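Local coordinates for protein LRIM1 (Anopheles gambiae, PDB 3O53), which probably acts with its partner APL1C, as a heterodimer of leucine-rich repeat proteins, to regulate complement-like immunity in the mosquito, at residues E94-A106 with V114-Y126. Residues are numbered along the deposited sequence; the frame is centred on the assembly and turned at random.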
ATOM      1  N   GLU A  94      17.210   0.974   1.626  1.00 28.04           N
ATOM      2  CA  GLU A  94      17.011  -0.406   1.199  1.00 29.53           C
ATOM      3  C   GLU A  94      16.854  -1.310   2.408  1.00 29.09           C
ATOM      4  O   GLU A  94      17.637  -1.258   3.344  1.00 29.05           O
ATOM      5  CB  GLU A  94      18.174  -0.881   0.317  1.00 35.55           C
ATOM      6  CG  GLU A  94      18.448   0.034  -0.865  1.00 47.93           C
ATOM      7  CD  GLU A  94      19.478  -0.548  -1.817  1.00 61.89           C
ATOM      8  OE1 GLU A  94      19.479  -1.783  -2.009  1.00 58.24           O
ATOM      9  OE2 GLU A  94      20.286   0.228  -2.370  1.00 73.85           O
ATOM     10  N   LEU A  95      15.844  -2.160   2.368  1.00 28.45           N
ATOM     11  CA  LEU A  95      15.454  -2.937   3.530  1.00 28.99           C
ATOM     12  C   LEU A  95      15.398  -4.409   3.156  1.00 29.70           C
ATOM     13  O   LEU A  95      14.824  -4.765   2.133  1.00 30.39           O
ATOM     14  CB  LEU A  95      14.076  -2.447   4.013  1.00 28.08           C
ATOM     15  CG  LEU A  95      13.304  -3.239   5.067  1.00 29.26           C
ATOM     16  CD1 LEU A  95      14.125  -3.327   6.339  1.00 34.85           C
ATOM     17  CD2 LEU A  95      11.931  -2.574   5.318  1.00 27.48           C
ATOM     18  N   LEU A  96      15.997  -5.262   3.983  1.00 27.09           N
ATOM     19  CA  LEU A  96      15.919  -6.704   3.784  1.00 30.44           C
ATOM     20  C   LEU A  96      15.532  -7.391   5.087  1.00 34.50           C
ATOM     21  O   LEU A  96      16.129  -7.140   6.127  1.00 37.38           O
ATOM     22  CB  LEU A  96      17.271  -7.261   3.322  1.00 36.14           C
ATOM     23  CG  LEU A  96      17.884  -6.615   2.079  1.00 36.76           C
ATOM     24  CD1 LEU A  96      18.582  -5.332   2.451  1.00 30.49           C
ATOM     25  CD2 LEU A  96      18.859  -7.574   1.392  1.00 46.64           C
ATOM     26  N   VAL A  97      14.552  -8.281   5.030  1.00 32.05           N
ATOM     27  CA  VAL A  97      14.110  -8.964   6.232  1.00 37.84           C
ATOM     28  C   VAL A  97      13.960 -10.465   5.992  1.00 38.28           C
ATOM     29  O   VAL A  97      14.012 -10.929   4.851  1.00 31.81           O
ATOM     30  CB  VAL A  97      12.812  -8.327   6.778  1.00 36.47           C
ATOM     31  CG1 VAL A  97      13.037  -6.835   6.987  1.00 33.51           C
ATOM     32  CG2 VAL A  97      11.651  -8.558   5.829  1.00 29.18           C
ATOM     33  N   GLY A  98      13.785 -11.211   7.080  1.00 43.16           N
ATOM     34  CA  GLY A  98      13.897 -12.659   7.067  1.00 44.22           C
ATOM     35  C   GLY A  98      12.605 -13.420   6.850  1.00 49.88           C
ATOM     36  O   GLY A  98      11.565 -12.827   6.553  1.00 46.43           O
ATOM     37  N   PRO A  99      12.662 -14.752   7.022  1.00 45.42           N
ATOM     38  CA  PRO A  99      11.596 -15.697   6.671  1.00 48.88           C
ATOM     39  C   PRO A  99      10.440 -15.762   7.672  1.00 47.58           C
ATOM     40  O   PRO A  99       9.413 -16.355   7.349  1.00 55.52           O
ATOM     41  CB  PRO A  99      12.318 -17.055   6.646  1.00 61.71           C
ATOM     42  CG  PRO A  99      13.772 -16.770   6.954  1.00 61.86           C
ATOM     43  CD  PRO A  99      13.818 -15.442   7.613  1.00 50.72           C
ATOM     44  N   SER A 100      10.600 -15.179   8.857  1.00 40.89           N
ATOM     45  CA  SER A 100       9.550 -15.225   9.881  1.00 39.69           C
ATOM     46  C   SER A 100       8.763 -13.926   9.992  1.00 38.26           C
ATOM     47  O   SER A 100       7.878 -13.794  10.843  1.00 36.75           O
ATOM     48  CB  SER A 100      10.149 -15.554  11.251  1.00 45.80           C
ATOM     49  OG  SER A 100      10.684 -16.860  11.263  1.00 55.78           O
ATOM     50  N   ILE A 101       9.082 -12.963   9.138  1.00 36.85           N
ATOM     51  CA  ILE A 101       8.395 -11.678   9.163  1.00 38.16           C
ATOM     52  C   ILE A 101       6.910 -11.836   8.859  1.00 35.08           C
ATOM     53  O   ILE A 101       6.512 -12.406   7.838  1.00 41.99           O
ATOM     54  CB  ILE A 101       9.042 -10.686   8.178  1.00 36.29           C
ATOM     55  CG1 ILE A 101      10.464 -10.373   8.632  1.00 41.98           C
ATOM     56  CG2 ILE A 101       8.265  -9.392   8.120  1.00 38.32           C
ATOM     57  CD1 ILE A 101      10.533  -9.695  10.002  1.00 43.77           C
ATOM     58  N   GLU A 102       6.096 -11.314   9.766  1.00 33.34           N
ATOM     59  CA  GLU A 102       4.650 -11.336   9.627  1.00 39.71           C
ATOM     60  C   GLU A 102       4.139  -9.905   9.533  1.00 39.67           C
ATOM     61  O   GLU A 102       3.166  -9.640   8.844  1.00 39.71           O
ATOM     62  CB  GLU A 102       4.003 -12.040  10.831  1.00 40.86           C
ATOM     63  CG  GLU A 102       4.465 -13.479  11.038  1.00 49.29           C
ATOM     64  CD  GLU A 102       3.859 -14.138  12.278  1.00 65.62           C
ATOM     65  OE1 GLU A 102       3.360 -13.422  13.176  1.00 60.34           O
ATOM     66  OE2 GLU A 102       3.893 -15.385  12.355  1.00 69.64           O
ATOM     67  N   THR A 103       4.801  -8.983  10.229  1.00 37.73           N
ATOM     68  CA  THR A 103       4.361  -7.592  10.264  1.00 35.28           C
ATOM     69  C   THR A 103       5.540  -6.656  10.103  1.00 35.39           C
ATOM     70  O   THR A 103       6.496  -6.713  10.873  1.00 34.11           O
ATOM     71  CB  THR A 103       3.646  -7.262  11.593  1.00 40.86           C
ATOM     72  OG1 THR A 103       2.473  -8.072  11.715  1.00 39.42           O
ATOM     73  CG2 THR A 103       3.236  -5.794  11.633  1.00 39.66           C
ATOM     74  N   LEU A 104       5.474  -5.796   9.091  1.00 28.79           N
ATOM     75  CA  LEU A 104       6.595  -4.926   8.755  1.00 27.57           C
ATOM     76  C   LEU A 104       6.101  -3.484   8.716  1.00 32.34           C
ATOM     77  O   LEU A 104       5.367  -3.090   7.813  1.00 32.54           O
ATOM     78  CB  LEU A 104       7.171  -5.322   7.393  1.00 27.61           C
ATOM     79  CG  LEU A 104       8.399  -4.552   6.909  1.00 32.73           C
ATOM     80  CD1 LEU A 104       9.513  -4.708   7.913  1.00 33.08           C
ATOM     81  CD2 LEU A 104       8.848  -5.038   5.528  1.00 32.20           C
ATOM     82  N   HIS A 105       6.481  -2.716   9.723  1.00 28.23           N
ATOM     83  CA  HIS A 105       6.151  -1.305   9.786  1.00 34.18           C
ATOM     84  C   HIS A 105       7.361  -0.520   9.342  1.00 34.71           C
ATOM     85  O   HIS A 105       8.385  -0.529  10.014  1.00 35.91           O
ATOM     86  CB  HIS A 105       5.806  -0.910  11.218  1.00 38.33           C
ATOM     87  CG  HIS A 105       4.453  -1.368  11.657  1.00 41.09           C
ATOM     88  ND1 HIS A 105       3.292  -0.736  11.264  1.00 43.60           N
ATOM     89  CD2 HIS A 105       4.074  -2.395  12.452  1.00 42.35           C
ATOM     90  CE1 HIS A 105       2.256  -1.357  11.798  1.00 45.44           C
ATOM     91  NE2 HIS A 105       2.702  -2.366  12.522  1.00 44.55           N
ATOM     92  N   ALA A 106       7.258   0.164   8.214  1.00 35.18           N
ATOM     93  CA  ALA A 106       8.406   0.898   7.693  1.00 37.30           C
ATOM     94  C   ALA A 106       7.953   2.144   6.949  1.00 36.75           C
ATOM     95  O   ALA A 106       8.490   2.483   5.899  1.00 32.36           O
ATOM     96  CB  ALA A 106       9.247   0.005   6.792  1.00 29.76           C
ATOM     97  N   VAL A 114      12.645  -3.215  -1.080  1.00 24.58           N
ATOM     98  CA  VAL A 114      12.355  -4.111   0.034  1.00 29.78           C
ATOM     99  C   VAL A 114      12.516  -5.547  -0.443  1.00 29.60           C
ATOM    100  O   VAL A 114      12.119  -5.888  -1.556  1.00 28.91           O
ATOM    101  CB  VAL A 114      10.922  -3.917   0.575  1.00 27.52           C
ATOM    102  CG1 VAL A 114      10.725  -4.703   1.871  1.00 27.90           C
ATOM    103  CG2 VAL A 114      10.627  -2.437   0.811  1.00 26.91           C
ATOM    104  N   SER A 115      13.097  -6.387   0.405  1.00 25.02           N
ATOM    105  CA  SER A 115      13.300  -7.793   0.078  1.00 28.76           C
ATOM    106  C   SER A 115      12.893  -8.620   1.283  1.00 33.05           C
ATOM    107  O   SER A 115      13.240  -8.272   2.406  1.00 32.42           O
ATOM    108  CB  SER A 115      14.776  -8.058  -0.253  1.00 34.88           C
ATOM    109  OG  SER A 115      15.279  -7.107  -1.184  1.00 37.34           O
ATOM    110  N   CYS A 116      12.157  -9.706   1.057  1.00 32.70           N
ATOM    111  CA  CYS A 116      11.714 -10.575   2.144  1.00 32.84           C
ATOM    112  C   CYS A 116      12.047 -12.030   1.801  1.00 36.65           C
ATOM    113  O   CYS A 116      11.617 -12.531   0.768  1.00 45.39           O
ATOM    114  CB  CYS A 116      10.201 -10.420   2.360  1.00 31.42           C
ATOM    115  SG  CYS A 116       9.612  -8.707   2.449  1.00 38.64           S
ATOM    116  N   SER A 117      12.822 -12.697   2.653  1.00 36.43           N
ATOM    117  CA  SER A 117      13.166 -14.107   2.449  1.00 47.25           C
ATOM    118  C   SER A 117      11.915 -14.964   2.331  1.00 49.17           C
ATOM    119  O   SER A 117      10.909 -14.697   2.984  1.00 47.31           O
ATOM    120  CB  SER A 117      13.999 -14.629   3.619  1.00 48.81           C
ATOM    121  OG  SER A 117      15.160 -13.847   3.806  1.00 50.55           O
ATOM    122  N   ARG A 118      11.979 -16.005   1.510  1.00 52.93           N
ATOM    123  CA  ARG A 118      10.807 -16.843   1.286  1.00 76.57           C
ATOM    124  C   ARG A 118      10.262 -17.356   2.616  1.00 74.10           C
ATOM    125  O   ARG A 118      11.008 -17.866   3.455  1.00 70.63           O
ATOM    126  CB  ARG A 118      11.137 -18.005   0.343  1.00103.57           C
ATOM    127  CG  ARG A 118      11.965 -19.116   0.965  1.00129.03           C
ATOM    128  CD  ARG A 118      12.416 -20.120  -0.088  1.00148.28           C
ATOM    129  NE  ARG A 118      13.381 -19.539  -1.019  1.00154.76           N
ATOM    130  CZ  ARG A 118      14.702 -19.605  -0.876  1.00156.40           C
ATOM    131  NH1 ARG A 118      15.235 -20.232   0.166  1.00159.49           N
ATOM    132  NH2 ARG A 118      15.495 -19.042  -1.777  1.00153.71           N
ATOM    133  N   GLY A 119       8.957 -17.200   2.806  1.00 78.99           N
ATOM    134  CA  GLY A 119       8.302 -17.616   4.031  1.00 75.67           C
ATOM    135  C   GLY A 119       7.044 -18.407   3.733  1.00 79.96           C
ATOM    136  O   GLY A 119       6.739 -18.688   2.574  1.00 84.55           O
ATOM    137  N   GLN A 120       6.309 -18.762   4.780  1.00 73.33           N
ATOM    138  CA  GLN A 120       5.124 -19.596   4.628  1.00 81.87           C
ATOM    139  C   GLN A 120       3.876 -18.919   5.186  1.00 63.72           C
ATOM    140  O   GLN A 120       2.754 -19.279   4.827  1.00 57.71           O
ATOM    141  CB  GLN A 120       5.337 -20.938   5.335  1.00109.03           C
ATOM    142  CG  GLN A 120       6.684 -21.592   5.051  1.00132.35           C
ATOM    143  CD  GLN A 120       6.724 -22.309   3.715  1.00147.11           C
ATOM    144  OE1 GLN A 120       5.695 -22.744   3.200  1.00151.69           O
ATOM    145  NE2 GLN A 120       7.919 -22.443   3.151  1.00151.40           N
ATOM    146  N   GLY A 121       4.068 -17.953   6.078  1.00 59.03           N
ATOM    147  CA  GLY A 121       2.949 -17.278   6.709  1.00 61.60           C
ATOM    148  C   GLY A 121       2.488 -16.097   5.879  1.00 50.34           C
ATOM    149  O   GLY A 121       3.037 -15.837   4.816  1.00 41.56           O
ATOM    150  N   LYS A 122       1.474 -15.389   6.368  1.00 45.38           N
ATOM    151  CA  LYS A 122       0.996 -14.176   5.724  1.00 44.24           C
ATOM    152  C   LYS A 122       1.810 -12.968   6.186  1.00 41.95           C
ATOM    153  O   LYS A 122       2.409 -12.991   7.257  1.00 44.39           O
ATOM    154  CB  LYS A 122      -0.488 -13.972   6.037  1.00 45.46           C
ATOM    155  CG  LYS A 122      -1.390 -14.974   5.339  1.00 49.99           C
ATOM    156  CD  LYS A 122      -2.837 -14.833   5.769  1.00 55.39           C
ATOM    157  CE  LYS A 122      -3.743 -15.748   4.953  1.00 63.50           C
ATOM    158  NZ  LYS A 122      -5.166 -15.717   5.411  1.00 57.39           N
ATOM    159  N   LYS A 123       1.816 -11.911   5.378  1.00 36.17           N
ATOM    160  CA  LYS A 123       2.572 -10.699   5.681  1.00 38.04           C
ATOM    161  C   LYS A 123       1.672  -9.465   5.678  1.00 32.50           C
ATOM    162  O   LYS A 123       0.806  -9.319   4.826  1.00 35.01           O
ATOM    163  CB  LYS A 123       3.672 -10.490   4.636  1.00 40.17           C
ATOM    164  CG  LYS A 123       4.833 -11.436   4.747  1.00 44.95           C
ATOM    165  CD  LYS A 123       5.954 -11.042   3.787  1.00 50.21           C
ATOM    166  CE  LYS A 123       5.759 -11.655   2.414  1.00 54.29           C
ATOM    167  NZ  LYS A 123       6.219 -13.076   2.350  1.00 45.20           N
ATOM    168  N   ASN A 124       1.895  -8.570   6.630  1.00 33.76           N
ATOM    169  CA  ASN A 124       1.229  -7.276   6.641  1.00 32.46           C
ATOM    170  C   ASN A 124       2.333  -6.235   6.486  1.00 35.86           C
ATOM    171  O   ASN A 124       3.245  -6.173   7.299  1.00 36.25           O
ATOM    172  CB  ASN A 124       0.451  -7.079   7.940  1.00 30.29           C
ATOM    173  CG  ASN A 124      -0.694  -8.074   8.084  1.00 35.75           C
ATOM    174  OD1 ASN A 124      -1.583  -8.138   7.240  1.00 40.29           O
ATOM    175  ND2 ASN A 124      -0.664  -8.863   9.142  1.00 46.73           N
ATOM    176  N   ILE A 125       2.258  -5.441   5.427  1.00 29.06           N
ATOM    177  CA  ILE A 125       3.371  -4.581   5.022  1.00 29.36           C
ATOM    178  C   ILE A 125       2.932  -3.123   4.959  1.00 29.17           C
ATOM    179  O   ILE A 125       2.039  -2.771   4.196  1.00 32.27           O
ATOM    180  CB  ILE A 125       3.904  -4.994   3.641  1.00 27.77           C
ATOM    181  CG1 ILE A 125       4.545  -6.386   3.722  1.00 32.97           C
ATOM    182  CG2 ILE A 125       4.911  -3.944   3.111  1.00 25.73           C
ATOM    183  CD1 ILE A 125       4.854  -7.006   2.365  1.00 32.31           C
ATOM    184  N   TYR A 126       3.572  -2.287   5.773  1.00 26.34           N
ATOM    185  CA  TYR A 126       3.216  -0.883   5.886  1.00 30.79           C
ATOM    186  C   TYR A 126       4.359  -0.029   5.363  1.00 27.63           C
ATOM    187  O   TYR A 126       5.352   0.141   6.046  1.00 25.06           O
ATOM    188  CB  TYR A 126       2.949  -0.527   7.353  1.00 31.34           C
ATOM    189  CG  TYR A 126       1.780  -1.269   7.953  1.00 32.96           C
ATOM    190  CD1 TYR A 126       0.516  -0.705   7.968  1.00 38.84           C
ATOM    191  CD2 TYR A 126       1.937  -2.538   8.500  1.00 35.31           C
ATOM    192  CE1 TYR A 126      -0.568  -1.376   8.520  1.00 45.01           C
ATOM    193  CE2 TYR A 126       0.851  -3.221   9.058  1.00 39.98           C
ATOM    194  CZ  TYR A 126      -0.392  -2.631   9.058  1.00 45.12           C
ATOM    195  OH  TYR A 126      -1.476  -3.292   9.597  1.00 46.71           O
TER
HETATM  196  O   HOH W   1      15.870  -4.732  -0.408  1.00 31.46           O
HETATM  197  O   HOH W   2       9.766 -12.919   4.334  1.00 43.69           O
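V114 reaches inward with CG1, which meets CD2 of L95 at 4.2 Å and CD2 of L104 at 4.1 Å, joining the two strands of 94-106 across the solenoid interior. S115 N donates to L95 O and S115 O accepts from V97 N; its CB packs on L96 CG, and a water bound to its OG donates to L95 O. C116 keeps SG on the inner face, 4.0 Å from CG2 of V97. At S117 the N bonds to V97 O at 3.1 Å, and OG, anti to its own carbonyl carbon (chi1 -56°), adds a weak second bond to that oxygen. Parallel pairing ends here; the P99 ring lies against S117 CB, and P99 CB meets R118 O. The loop from C116 to N124 is two residues longer than that from V97 to T103. Pairing resumes where N124 N donates to E102 O and N124 O accepts from L104 N. I125 turns inward, while Y126 grips L104 O with its N and gives its O to A106 N. On the concave face, beside T103 and N124, the H105 and Y126 rings form an offset stack, planes 14° apart: H105 CE1 lies over the Y126 ring toward its rim, 3.5 Å from CD2, and L104 O sits in plane at its edge. In this leucine-rich repeat domain of LRIM1, strands 84-86 and 146-150 flank the 103-105/123-126 pair, strand 73-76 borders 91-97, and the C116-C142 disulfide links strand 113-116 to the loop before 146-150.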